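Local structure of LacI family transcription regulator (Bifidobacterium animalis subsp. lactis, 4O5A) at residues G96-E101 against L310-M315; R102-L107 against K317-E322; R242-E247 against K271-P276. The protein probably regulates transcription as a LacI-family DNA-binding regulator, coupling the binding of a small effector in its periplasmic-binding-protein-like core to the binding of operator DNA. One frame throughout, in Å; residues are numbered along the deposited sequence.

How the contacts relate
Contacts 1 and 2 are consecutive stages of one interface: both use helix 304-320, their centres lie 7 Å apart, and the chain runs from helix 88-99 in contact 1 into strand 105-111 in contact 2. They are joined directly where Tyr104 N approaches Leu99 O at 2.9 Å, a probable hydrogen bond. Both also touch the second subunit. Contact 3 lies on the opposite side of the chain's centre, in the other subdomain, its centre about 45 Å from that of contact 1 and 50 Å from that of contact 2. The sulfate beside contact 1 probably came from the crystallisation liquor and is not evidence of an effector site.

Contact 1: residues G96-E101 against L310-M315. With SO4 (sulfate ion), chain E.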
ATOM      1  N   GLY A  96       9.571 -11.369  -5.553  1.00 23.46           N
ATOM      2  CA  GLY A  96       9.204 -11.932  -6.838  1.00 21.00           C
ATOM      3  C   GLY A  96      10.235 -11.718  -7.930  1.00 25.43           C
ATOM      4  O   GLY A  96      10.408 -12.586  -8.784  1.00 26.04           O
ATOM      5  N   SER A  97      10.943 -10.587  -7.902  1.00 22.04           N
ATOM      6  CA  SER A  97      11.918 -10.297  -8.949  1.00 23.17           C
ATOM      7  C   SER A  97      13.037 -11.321  -8.911  1.00 28.59           C
ATOM      8  O   SER A  97      13.642 -11.621  -9.937  1.00 31.06           O
ATOM      9  CB  SER A  97      12.469  -8.865  -8.854  1.00 22.43           C
ATOM     10  OG  SER A  97      13.467  -8.714  -7.858  1.00 29.05           O
ATOM     11  N   ALA A  98      13.299 -11.876  -7.730  1.00 22.98           N
ATOM     12  CA  ALA A  98      14.342 -12.891  -7.611  1.00 22.06           C
ATOM     13  C   ALA A  98      13.797 -14.314  -7.731  1.00 21.42           C
ATOM     14  O   ALA A  98      14.438 -15.174  -8.349  1.00 22.27           O
ATOM     15  CB  ALA A  98      15.140 -12.720  -6.319  1.00 24.58           C
ATOM     16  N   LEU A  99      12.628 -14.567  -7.150  1.00 22.62           N
ATOM     17  CA  LEU A  99      12.028 -15.902  -7.225  1.00 20.60           C
ATOM     18  C   LEU A  99      11.701 -16.283  -8.667  1.00 17.89           C
ATOM     19  O   LEU A  99      11.827 -17.448  -9.038  1.00 22.56           O
ATOM     20  CB  LEU A  99      10.777 -16.004  -6.345  1.00 22.96           C
ATOM     21  CG  LEU A  99      11.026 -15.765  -4.856  1.00 19.53           C
ATOM     22  CD1 LEU A  99       9.695 -15.735  -4.121  1.00 20.99           C
ATOM     23  CD2 LEU A  99      11.965 -16.844  -4.279  1.00 22.68           C
ATOM     24  N   GLU A 100      11.317 -15.298  -9.486  1.00 20.71           N
ATOM     25  CA  GLU A 100      10.975 -15.581 -10.886  1.00 22.06           C
ATOM     26  C   GLU A 100      12.163 -16.083 -11.685  1.00 23.29           C
ATOM     27  O   GLU A 100      11.992 -16.857 -12.631  1.00 23.53           O
ATOM     28  CB  GLU A 100      10.394 -14.350 -11.580  1.00 25.55           C
ATOM     29  CG  GLU A 100       8.966 -14.032 -11.170  1.00 26.69           C
ATOM     30  CD  GLU A 100       7.980 -15.090 -11.620  1.00 34.28           C
ATOM     31  OE1 GLU A 100       8.155 -15.640 -12.732  1.00 33.42           O
ATOM     32  OE2 GLU A 100       7.017 -15.370 -10.861  1.00 29.31           O
ATOM     33  N   GLU A 101      13.358 -15.636 -11.309  1.00 22.17           N
ATOM     34  CA  GLU A 101      14.585 -16.088 -11.972  1.00 20.60           C
ATOM     35  C   GLU A 101      14.783 -17.596 -11.852  1.00 20.43           C
ATOM     36  O   GLU A 101      15.474 -18.193 -12.679  1.00 24.39           O
ATOM     37  CB  GLU A 101      15.814 -15.354 -11.398  1.00 21.70           C
ATOM     38  CG  GLU A 101      15.824 -13.863 -11.667  1.00 27.31           C
ATOM     39  CD  GLU A 101      17.062 -13.166 -11.123  1.00 34.30           C
ATOM     40  OE1 GLU A 101      18.189 -13.637 -11.382  1.00 49.85           O
ATOM     41  OE2 GLU A 101      16.908 -12.134 -10.442  1.00 44.82           O
ATOM     42  N   LEU A 310      17.036  -9.301  -2.091  1.00 20.60           N
ATOM     43  CA  LEU A 310      18.098  -9.938  -1.335  1.00 20.10           C
ATOM     44  C   LEU A 310      17.556 -11.074  -0.468  1.00 21.35           C
ATOM     45  O   LEU A 310      18.192 -12.116  -0.341  1.00 24.17           O
ATOM     46  CB  LEU A 310      18.812  -8.906  -0.467  1.00 23.44           C
ATOM     47  CG  LEU A 310      20.164  -9.340   0.078  1.00 37.42           C
ATOM     48  CD1 LEU A 310      21.024  -9.949  -1.033  1.00 32.87           C
ATOM     49  CD2 LEU A 310      20.854  -8.140   0.692  1.00 44.13           C
ATOM     50  N   ALA A 311      16.373 -10.871   0.111  1.00 21.83           N
ATOM     51  CA  ALA A 311      15.768 -11.882   0.982  1.00 23.85           C
ATOM     52  C   ALA A 311      15.496 -13.174   0.216  1.00 24.75           C
ATOM     53  O   ALA A 311      15.763 -14.270   0.707  1.00 19.79           O
ATOM     54  CB  ALA A 311      14.482 -11.360   1.600  1.00 20.54           C
ATOM     55  N   ALA A 312      14.957 -13.035  -0.989  1.00 21.37           N
ATOM     56  CA  ALA A 312      14.684 -14.197  -1.825  1.00 23.07           C
ATOM     57  C   ALA A 312      15.982 -14.898  -2.217  1.00 24.11           C
ATOM     58  O   ALA A 312      16.090 -16.131  -2.159  1.00 22.03           O
ATOM     59  CB  ALA A 312      13.895 -13.776  -3.051  1.00 19.70           C
ATOM     60  N   GLN A 313      16.989 -14.121  -2.594  1.00 21.02           N
ATOM     61  CA  GLN A 313      18.269 -14.712  -2.970  1.00 21.80           C
ATOM     62  C   GLN A 313      18.872 -15.484  -1.809  1.00 23.90           C
ATOM     63  O   GLN A 313      19.439 -16.555  -1.997  1.00 22.96           O
ATOM     64  CB  GLN A 313      19.242 -13.637  -3.472  1.00 25.68           C
ATOM     65  CG  GLN A 313      18.779 -12.981  -4.761  1.00 28.04           C
ATOM     66  CD  GLN A 313      19.630 -11.799  -5.167  1.00 31.61           C
ATOM     67  OE1 GLN A 313      20.074 -11.023  -4.322  1.00 27.86           O
ATOM     68  NE2 GLN A 313      19.861 -11.653  -6.469  1.00 31.49           N
ATOM     69  N   LEU A 314      18.745 -14.938  -0.604  1.00 22.58           N
ATOM     70  CA  LEU A 314      19.337 -15.579   0.567  1.00 22.40           C
ATOM     71  C   LEU A 314      18.615 -16.881   0.905  1.00 22.10           C
ATOM     72  O   LEU A 314      19.245 -17.875   1.273  1.00 24.41           O
ATOM     73  CB  LEU A 314      19.306 -14.632   1.772  1.00 23.42           C
ATOM     74  CG  LEU A 314      20.250 -13.437   1.661  1.00 29.76           C
ATOM     75  CD1 LEU A 314      20.073 -12.511   2.861  1.00 32.57           C
ATOM     76  CD2 LEU A 314      21.703 -13.894   1.541  1.00 34.19           C
HETATM   77  N   MSE A 315      17.296 -16.883   0.778  1.00 21.70           N
HETATM   78  CA  MSE A 315      16.549 -18.095   1.076  1.00 22.07           C
HETATM   79  C   MSE A 315      16.860 -19.158   0.046  1.00 24.86           C
HETATM   80  O   MSE A 315      16.960 -20.324   0.384  1.00 23.68           O
HETATM   81  CB  MSE A 315      15.043 -17.834   1.160  1.00 20.98           C
HETATM   82  CG  MSE A 315      14.653 -17.093   2.430  1.00 19.86           C
HETATM   83 SE   MSE A 315      12.741 -16.823   2.582  0.54 22.42          SE
HETATM   84  CE  MSE A 315      12.479 -15.537   1.165  1.00 21.11           C
TER
HETATM   85  S   SO4 E 404      21.536  -8.472  -8.019  0.68 64.24           S
HETATM   86  O1  SO4 E 404      22.624  -7.503  -8.002  0.68 69.79           O
HETATM   87  O2  SO4 E 404      22.041  -9.781  -7.614  0.68 63.66           O
HETATM   88  O3  SO4 E 404      20.473  -8.025  -7.125  0.68 63.45           O
HETATM   89  O4  SO4 E 404      21.013  -8.568  -9.375  0.68 69.89           O
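Ala98 and Ala312 meet methyl to methyl, CB to CB at 3.7 Å, and bring two helices together at the nearest backbone approach of the two segments. The CA atoms of Ala98 and Ala312 are 5.9 Å apart, a spacing possible because each residue directs no more than a methyl at the other. Leu99 adds one branch alongside: its CD2 lies 3.8 Å from Ala312 CB. The first torsion of Leu99 sets CG anti to the carbonyl carbon (chi1 -61°), in a side chain that sets off to one side, not at the facing helix, yet ends closer to it. On the other flank, the methylene CG of Gln313 lies 4.0 Å from Ala98 CB. Within 96-101, Ala98 and Leu99 both touch the Ala312 methyl, and no hydrogen bond crosses between the segments.

Beyond CG, Gln313 runs extended past Ala98 to the edge of the contact, where its amide donates from NE2 to sulfate O2 at 3.1 Å with a fairly straight N-H...O angle of 161°. Arg309 NE binds the same sulfate. Further nitrogens of Arg309 reach back across the helix pair, NH1 to Ser97 OG and NH2 to Glu101 OE2 in a salt bridge, so a polar border accompanies the apolar centre.

Deeper in, Leu95 packs on Ala312 and on selenomethionine Met315, while Ile71 of strand 70-76 receives Leu99 and Met315. Glu100 makes no contact with 310-315 and forms a salt bridge with Arg109 of the second subunit. Alanine-mediated packing here sets helix 88-99 beside the late helix 304-320 over one parallel sheet, a layering characteristic of the N-terminal subdomain in LacI-family cores, where the chain returns from the other subdomain to complete the fold.

Contact 2: residues R102-L107 against K317-E322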
ATOM      1  N   ARG A 102      14.191 -18.206 -10.824  1.00 19.40           N
ATOM      2  CA  ARG A 102      14.344 -19.642 -10.581  1.00 25.10           C
ATOM      3  C   ARG A 102      12.995 -20.355 -10.639  1.00 26.60           C
ATOM      4  O   ARG A 102      12.877 -21.492 -10.175  1.00 25.87           O
ATOM      5  CB  ARG A 102      14.923 -19.894  -9.182  1.00 33.47           C
ATOM      6  CG  ARG A 102      16.188 -19.129  -8.834  1.00 36.95           C
ATOM      7  CD  ARG A 102      17.422 -19.908  -9.225  1.00 29.78           C
ATOM      8  NE  ARG A 102      17.439 -21.260  -8.660  1.00 28.03           N
ATOM      9  CZ  ARG A 102      18.125 -21.633  -7.579  1.00 33.08           C
ATOM     10  NH1 ARG A 102      18.874 -20.760  -6.922  1.00 31.00           N
ATOM     11  NH2 ARG A 102      18.075 -22.893  -7.162  1.00 26.34           N
ATOM     12  N   ASP A 103      11.984 -19.673 -11.173  1.00 22.17           N
ATOM     13  CA  ASP A 103      10.636 -20.245 -11.294  1.00 19.23           C
ATOM     14  C   ASP A 103      10.054 -20.684  -9.941  1.00 28.39           C
ATOM     15  O   ASP A 103       9.398 -21.719  -9.812  1.00 30.23           O
ATOM     16  CB  ASP A 103      10.617 -21.357 -12.332  1.00 23.68           C
ATOM     17  CG  ASP A 103      10.907 -20.832 -13.725  1.00 38.22           C
ATOM     18  OD1 ASP A 103      10.108 -20.007 -14.226  1.00 36.99           O
ATOM     19  OD2 ASP A 103      11.943 -21.215 -14.304  1.00 35.42           O
ATOM     20  N   TYR A 104      10.313 -19.871  -8.930  1.00 23.01           N
ATOM     21  CA  TYR A 104       9.781 -20.098  -7.605  1.00 20.49           C
ATOM     22  C   TYR A 104       8.541 -19.235  -7.436  1.00 20.98           C
ATOM     23  O   TYR A 104       8.388 -18.226  -8.130  1.00 23.26           O
ATOM     24  CB  TYR A 104      10.831 -19.712  -6.555  1.00 20.55           C
ATOM     25  CG  TYR A 104      11.545 -20.907  -5.973  1.00 20.75           C
ATOM     26  CD1 TYR A 104      12.384 -21.681  -6.748  1.00 21.92           C
ATOM     27  CD2 TYR A 104      11.364 -21.265  -4.644  1.00 22.95           C
ATOM     28  CE1 TYR A 104      13.034 -22.785  -6.221  1.00 26.84           C
ATOM     29  CE2 TYR A 104      12.013 -22.366  -4.105  1.00 22.67           C
ATOM     30  CZ  TYR A 104      12.840 -23.117  -4.898  1.00 25.00           C
ATOM     31  OH  TYR A 104      13.488 -24.217  -4.389  1.00 29.02           O
ATOM     32  N   SER A 105       7.670 -19.629  -6.508  1.00 18.08           N
ATOM     33  CA  SER A 105       6.453 -18.875  -6.189  1.00 18.67           C
ATOM     34  C   SER A 105       6.438 -18.550  -4.706  1.00 21.26           C
ATOM     35  O   SER A 105       7.116 -19.200  -3.913  1.00 21.57           O
ATOM     36  CB  SER A 105       5.194 -19.702  -6.485  1.00 26.04           C
ATOM     37  OG  SER A 105       5.119 -20.125  -7.825  1.00 33.60           O
ATOM     38  N   LEU A 106       5.636 -17.561  -4.330  1.00 18.06           N
ATOM     39  CA  LEU A 106       5.423 -17.251  -2.924  1.00 19.24           C
ATOM     40  C   LEU A 106       4.080 -17.852  -2.509  1.00 20.95           C
ATOM     41  O   LEU A 106       3.057 -17.614  -3.172  1.00 22.25           O
ATOM     42  CB  LEU A 106       5.360 -15.738  -2.753  1.00 22.11           C
ATOM     43  CG  LEU A 106       5.436 -15.139  -1.351  1.00 28.53           C
ATOM     44  CD1 LEU A 106       6.845 -15.304  -0.787  1.00 25.44           C
ATOM     45  CD2 LEU A 106       5.035 -13.657  -1.383  1.00 29.75           C
ATOM     46  N   LEU A 107       4.071 -18.617  -1.423  1.00 18.16           N
ATOM     47  CA  LEU A 107       2.826 -19.185  -0.922  1.00 18.91           C
ATOM     48  C   LEU A 107       2.382 -18.334   0.267  1.00 20.77           C
ATOM     49  O   LEU A 107       3.091 -18.244   1.271  1.00 23.39           O
ATOM     50  CB  LEU A 107       3.029 -20.641  -0.496  1.00 18.96           C
ATOM     51  CG  LEU A 107       1.737 -21.409  -0.198  1.00 24.82           C
ATOM     52  CD1 LEU A 107       0.960 -21.683  -1.480  1.00 26.16           C
ATOM     53  CD2 LEU A 107       2.027 -22.705   0.541  1.00 27.29           C
ATOM     54  N   LYS A 317      19.710 -19.535  -1.468  1.00 24.59           N
ATOM     55  CA  LYS A 317      21.008 -20.069  -1.065  1.00 27.51           C
ATOM     56  C   LYS A 317      20.856 -21.121   0.025  1.00 25.66           C
ATOM     57  O   LYS A 317      21.460 -22.175  -0.048  1.00 26.70           O
ATOM     58  CB  LYS A 317      21.936 -18.956  -0.568  1.00 34.85           C
ATOM     59  CG  LYS A 317      22.514 -18.061  -1.653  1.00 39.65           C
ATOM     60  CD  LYS A 317      23.603 -17.184  -1.050  1.00 50.33           C
ATOM     61  CE  LYS A 317      23.868 -15.932  -1.880  1.00 60.81           C
ATOM     62  NZ  LYS A 317      24.626 -16.208  -3.145  1.00 63.04           N
ATOM     63  N   LEU A 318      20.054 -20.823   1.042  1.00 26.38           N
ATOM     64  CA  LEU A 318      19.800 -21.785   2.117  1.00 28.18           C
ATOM     65  C   LEU A 318      19.216 -23.078   1.549  1.00 29.32           C
ATOM     66  O   LEU A 318      19.644 -24.180   1.900  1.00 30.43           O
ATOM     67  CB  LEU A 318      18.838 -21.187   3.155  1.00 24.23           C
ATOM     68  CG  LEU A 318      19.346 -20.030   4.021  1.00 28.91           C
ATOM     69  CD1 LEU A 318      18.200 -19.443   4.848  1.00 29.55           C
ATOM     70  CD2 LEU A 318      20.475 -20.484   4.932  1.00 29.64           C
ATOM     71  N   ILE A 319      18.247 -22.938   0.653  1.00 24.51           N
ATOM     72  CA  ILE A 319      17.627 -24.095   0.010  1.00 23.68           C
ATOM     73  C   ILE A 319      18.652 -24.897  -0.786  1.00 32.49           C
ATOM     74  O   ILE A 319      18.634 -26.139  -0.780  1.00 30.75           O
ATOM     75  CB  ILE A 319      16.468 -23.652  -0.915  1.00 22.64           C
ATOM     76  CG1 ILE A 319      15.350 -23.021  -0.098  1.00 26.92           C
ATOM     77  CG2 ILE A 319      15.933 -24.835  -1.723  1.00 26.15           C
ATOM     78  CD1 ILE A 319      14.390 -22.207  -0.929  1.00 20.89           C
ATOM     79  N   ASP A 320      19.558 -24.196  -1.464  1.00 29.15           N
ATOM     80  CA  ASP A 320      20.601 -24.863  -2.247  1.00 26.78           C
ATOM     81  C   ASP A 320      21.652 -25.531  -1.362  1.00 36.52           C
ATOM     82  O   ASP A 320      22.477 -26.290  -1.851  1.00 41.91           O
ATOM     83  CB  ASP A 320      21.274 -23.891  -3.237  1.00 28.87           C
ATOM     84  CG  ASP A 320      20.314 -23.370  -4.311  1.00 37.99           C
ATOM     85  OD1 ASP A 320      19.276 -24.020  -4.560  1.00 37.09           O
ATOM     86  OD2 ASP A 320      20.602 -22.309  -4.911  1.00 40.78           O
ATOM     87  N   GLY A 321      21.627 -25.245  -0.064  1.00 32.62           N
ATOM     88  CA  GLY A 321      22.526 -25.906   0.865  1.00 33.89           C
ATOM     89  C   GLY A 321      23.811 -25.138   1.085  1.00 36.39           C
ATOM     90  O   GLY A 321      24.800 -25.683   1.588  1.00 38.67           O
ATOM     91  N   GLU A 322      23.808 -23.871   0.690  1.00 35.72           N
ATOM     92  CA  GLU A 322      24.976 -23.026   0.870  1.00 45.78           C
ATOM     93  C   GLU A 322      24.922 -22.419   2.261  1.00 49.39           C
ATOM     94  O   GLU A 322      23.841 -22.165   2.790  1.00 49.78           O
ATOM     95  CB  GLU A 322      25.028 -21.939  -0.213  1.00 49.86           C
ATOM     96  CG  GLU A 322      25.302 -22.491  -1.614  1.00 59.18           C
ATOM     97  CD  GLU A 322      24.952 -21.515  -2.730  1.00 69.11           C
ATOM     98  OE1 GLU A 322      25.002 -20.284  -2.505  1.00 72.04           O
ATOM     99  OE2 GLU A 322      24.624 -21.988  -3.842  1.00 72.54           O
TER
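Arg102 and Asp320 meet head-on, the guanidinium end-on to the carboxylate, with their planes 25° apart. NH1 of Arg102 donates to OD2 of Asp320 at 3.1 Å. NH2 of Arg102 donates to OD1 of Asp320, also at 3.1 Å, in a nearly straight bond (167°). Both oxygens accept through their syn lone pairs and lie close to the guanidinium plane, the geometry of a bidentate salt bridge. A further bond from NH2 to OD2 is weak. Bends at the second and third torsions fold the arginine so that its NH1-NH2 end faces the acid.

Arg67 also forms a salt bridge with OD1 of Asp320, and is the stronger partner of the acid; two arginines are therefore gathered round one carboxylate, which would probably favour its ionised form. With an alanine in place of Arg102 both end-on bonds are gone, and the carboxylate is likely to lean more heavily on Arg67 for charge balance and be freer to turn.

Two Schellman motifs flank this link. Asp103, at positive phi, ends the helix before strand 105-111, with its N bonded to Glu100 O; Gly321 does the same for helix 304-320, its N reaching Leu318 O and the N of Glu322 reaching Lys317 O. Such a turn from helix to strand is part of the alternating alpha/beta chain of the N-terminal subdomain, whose sheet runs on into the second subunit through an antiparallel pairing at Leu106 and Leu107.

Tyr104 and Ile319 likewise point at one another. The ring meets Ile319 obliquely, with CE2 of Tyr104 4.0 Å from CD1 of Ile319, while CG2 of Ile319 lies 3.7 Å from the Tyr104 hydroxyl oxygen OH. That hydroxyl has a weak hydrogen bond with Asp131, and the carbonyl O of Arg102 lies in plane at the ring's edge.

Contact 3: residues R242-E247 against K271-P276; sequences RLLSVE and KGVRVP
Leu244 and Lys271 make the main apolar contact, running alongside one another and pointing contrary ways, so that the methylene chain of the lysine covers the base of the leucine: Lys271 CE is 3.8 Å from Leu244 CB, and Lys271 CD is 4.1 Å from Leu244 CD1. Lys271 keeps CG anti to its own N (chi1 -158°) and stays extended until chi4, which bends the ammonium end aside. Val273 makes a looser touch, its CG2 4.4 Å from Leu244 CD1; Ala268 on helix 258-271 backs both Leu244 and Val273.

Polar contact is slight, and no hydrogen bond joins the segments. Lys271 NZ stands 3.6 Å from Ser245 OG, a proximity made doubtful by the two conformers of the serine, whose hydroxyl is bonded to Lys241 O.

In the backbone, Gly272, with positive phi (87°), follows Lys271, closes helix 258-271 in a Schellman motif and turns the chain toward strand 280-284. The contact thus joins the C-terminal ends of neighbouring helices 233-245 and 258-271, the latter the connection of a beta-alpha-beta crossover between parallel strands 252-255 and 280-284, as in the C-terminal subdomain of periplasmic-binding-protein-like folds.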
ATOM      1  N   ARG A 242      -0.994  17.310  20.892  1.00 22.74           N
ATOM      2  CA  ARG A 242      -0.424  17.266  22.233  1.00 21.88           C
ATOM      3  C   ARG A 242       0.989  17.861  22.270  1.00 22.98           C
ATOM      4  O   ARG A 242       1.286  18.692  23.126  1.00 25.30           O
ATOM      5  CB  ARG A 242      -0.413  15.831  22.758  1.00 23.89           C
ATOM      6  CG  ARG A 242       0.259  15.662  24.108  1.00 24.41           C
ATOM      7  CD  ARG A 242      -0.031  14.271  24.651  1.00 27.75           C
ATOM      8  NE  ARG A 242       0.818  13.896  25.780  1.00 30.22           N
ATOM      9  CZ  ARG A 242       0.620  12.804  26.509  1.00 30.59           C
ATOM     10  NH1 ARG A 242      -0.400  12.003  26.230  1.00 28.70           N
ATOM     11  NH2 ARG A 242       1.420  12.521  27.521  1.00 29.04           N
ATOM     12  N   LEU A 243       1.846  17.449  21.343  1.00 19.74           N
ATOM     13  CA  LEU A 243       3.217  17.978  21.290  1.00 19.95           C
ATOM     14  C   LEU A 243       3.272  19.480  21.032  1.00 26.23           C
ATOM     15  O   LEU A 243       4.085  20.190  21.628  1.00 22.40           O
ATOM     16  CB  LEU A 243       4.036  17.235  20.239  1.00 19.17           C
ATOM     17  CG  LEU A 243       4.302  15.771  20.598  1.00 19.52           C
ATOM     18  CD1 LEU A 243       4.835  15.030  19.394  1.00 17.52           C
ATOM     19  CD2 LEU A 243       5.282  15.674  21.770  1.00 24.99           C
ATOM     20  N   LEU A 244       2.398  19.969  20.157  1.00 19.00           N
ATOM     21  CA  LEU A 244       2.391  21.398  19.831  1.00 21.02           C
ATOM     22  C   LEU A 244       1.743  22.294  20.878  1.00 28.00           C
ATOM     23  O   LEU A 244       1.840  23.521  20.788  1.00 27.03           O
ATOM     24  CB  LEU A 244       1.747  21.635  18.462  1.00 20.70           C
ATOM     25  CG  LEU A 244       2.460  20.985  17.277  1.00 24.75           C
ATOM     26  CD1 LEU A 244       1.740  21.345  15.998  1.00 23.25           C
ATOM     27  CD2 LEU A 244       3.908  21.450  17.224  1.00 26.42           C
ATOM     28  N   SER A 245       1.095  21.686  21.869  0.54 27.08           N
ATOM     29  CA  SER A 245       0.404  22.451  22.894  0.54 27.58           C
ATOM     30  C   SER A 245       1.147  22.524  24.230  0.54 31.24           C
ATOM     31  O   SER A 245       0.753  23.282  25.111  0.54 34.72           O
ATOM     32  CB  SER A 245      -1.013  21.903  23.102  0.54 29.74           C
ATOM     33  OG  SER A 245      -1.706  21.853  21.869  0.54 26.32           O
ATOM     34  N   VAL A 246       2.215  21.743  24.377  1.00 33.93           N
ATOM     35  CA  VAL A 246       2.949  21.675  25.653  1.00 39.77           C
ATOM     36  C   VAL A 246       4.320  22.361  25.587  1.00 43.85           C
ATOM     37  O   VAL A 246       5.208  21.901  24.869  1.00 47.54           O
ATOM     38  CB  VAL A 246       3.123  20.203  26.135  1.00 52.51           C
ATOM     39  CG1 VAL A 246       4.007  20.138  27.378  1.00 55.21           C
ATOM     40  CG2 VAL A 246       1.761  19.557  26.401  1.00 49.73           C
ATOM     41  N   GLU A 247       4.477  23.445  26.352  1.00 42.52           N
ATOM     42  CA  GLU A 247       5.716  24.232  26.388  1.00 39.31           C
ATOM     43  C   GLU A 247       6.814  23.544  27.209  1.00 45.63           C
ATOM     44  O   GLU A 247       6.534  22.975  28.265  1.00 48.09           O
ATOM     45  CB  GLU A 247       5.445  25.634  26.955  1.00 45.04           C
ATOM     46  N   LYS A 271      -3.285  24.732  12.819  1.00 25.08           N
ATOM     47  CA  LYS A 271      -2.934  25.447  14.050  1.00 28.36           C
ATOM     48  C   LYS A 271      -2.174  26.755  13.769  1.00 31.86           C
ATOM     49  O   LYS A 271      -2.023  27.591  14.654  1.00 32.00           O
ATOM     50  CB  LYS A 271      -2.097  24.521  14.944  1.00 28.19           C
ATOM     51  CG  LYS A 271      -2.069  24.846  16.435  1.00 39.60           C
ATOM     52  CD  LYS A 271      -1.424  23.673  17.204  1.00 35.83           C
ATOM     53  CE  LYS A 271      -1.213  23.976  18.683  1.00 40.11           C
ATOM     54  NZ  LYS A 271      -2.483  24.280  19.391  1.00 34.43           N
ATOM     55  N   GLY A 272      -1.705  26.934  12.535  1.00 27.32           N
ATOM     56  CA  GLY A 272      -0.951  28.127  12.184  1.00 29.82           C
ATOM     57  C   GLY A 272       0.533  27.965  12.488  1.00 28.23           C
ATOM     58  O   GLY A 272       1.303  28.931  12.466  1.00 30.19           O
ATOM     59  N   VAL A 273       0.935  26.743  12.789  1.00 25.01           N
ATOM     60  CA  VAL A 273       2.344  26.427  12.964  1.00 24.73           C
ATOM     61  C   VAL A 273       2.927  26.082  11.597  1.00 25.26           C
ATOM     62  O   VAL A 273       2.617  25.037  11.029  1.00 25.56           O
ATOM     63  CB  VAL A 273       2.501  25.257  13.934  1.00 21.28           C
ATOM     64  CG1 VAL A 273       3.960  24.824  14.045  1.00 26.80           C
ATOM     65  CG2 VAL A 273       1.941  25.651  15.301  1.00 22.65           C
ATOM     66  N   ARG A 274       3.760  26.974  11.066  1.00 23.33           N
ATOM     67  CA  ARG A 274       4.324  26.813   9.721  0.93 21.71           C
ATOM     68  C   ARG A 274       5.320  25.667   9.620  1.00 21.43           C
ATOM     69  O   ARG A 274       6.196  25.518  10.470  1.00 24.06           O
ATOM     70  CB  ARG A 274       5.014  28.107   9.280  0.93 25.01           C
ATOM     71  CG  ARG A 274       4.063  29.292   9.146  0.93 30.18           C
ATOM     72  CD  ARG A 274       4.846  30.555   8.875  0.93 31.19           C
ATOM     73  NE  ARG A 274       5.737  30.876   9.990  0.93 35.63           N
ATOM     74  CZ  ARG A 274       6.727  31.762   9.930  0.93 43.32           C
ATOM     75  NH1 ARG A 274       6.970  32.415   8.802  0.93 44.57           N
ATOM     76  NH2 ARG A 274       7.481  31.989  10.999  0.93 44.18           N
ATOM     77  N   VAL A 275       5.184  24.860   8.567  1.00 20.11           N
ATOM     78  CA  VAL A 275       6.174  23.830   8.246  1.00 18.63           C
ATOM     79  C   VAL A 275       6.868  24.291   6.963  1.00 22.90           C
ATOM     80  O   VAL A 275       6.211  24.464   5.944  1.00 20.81           O
ATOM     81  CB  VAL A 275       5.496  22.465   8.023  1.00 21.09           C
ATOM     82  CG1 VAL A 275       6.517  21.411   7.556  1.00 18.37           C
ATOM     83  CG2 VAL A 275       4.805  22.003   9.306  1.00 22.26           C
ATOM     84  N   PRO A 276       8.197  24.482   6.995  1.00 24.46           N
ATOM     85  CA  PRO A 276       9.094  24.120   8.095  1.00 18.12           C
ATOM     86  C   PRO A 276       9.513  25.306   8.974  1.00 21.25           C
ATOM     87  O   PRO A 276      10.338  25.104   9.867  1.00 26.52           O
ATOM     88  CB  PRO A 276      10.325  23.627   7.344  1.00 20.91           C
ATOM     89  CG  PRO A 276      10.400  24.602   6.183  1.00 23.87           C
ATOM     90  CD  PRO A 276       8.959  24.901   5.801  1.00 25.10           C
TER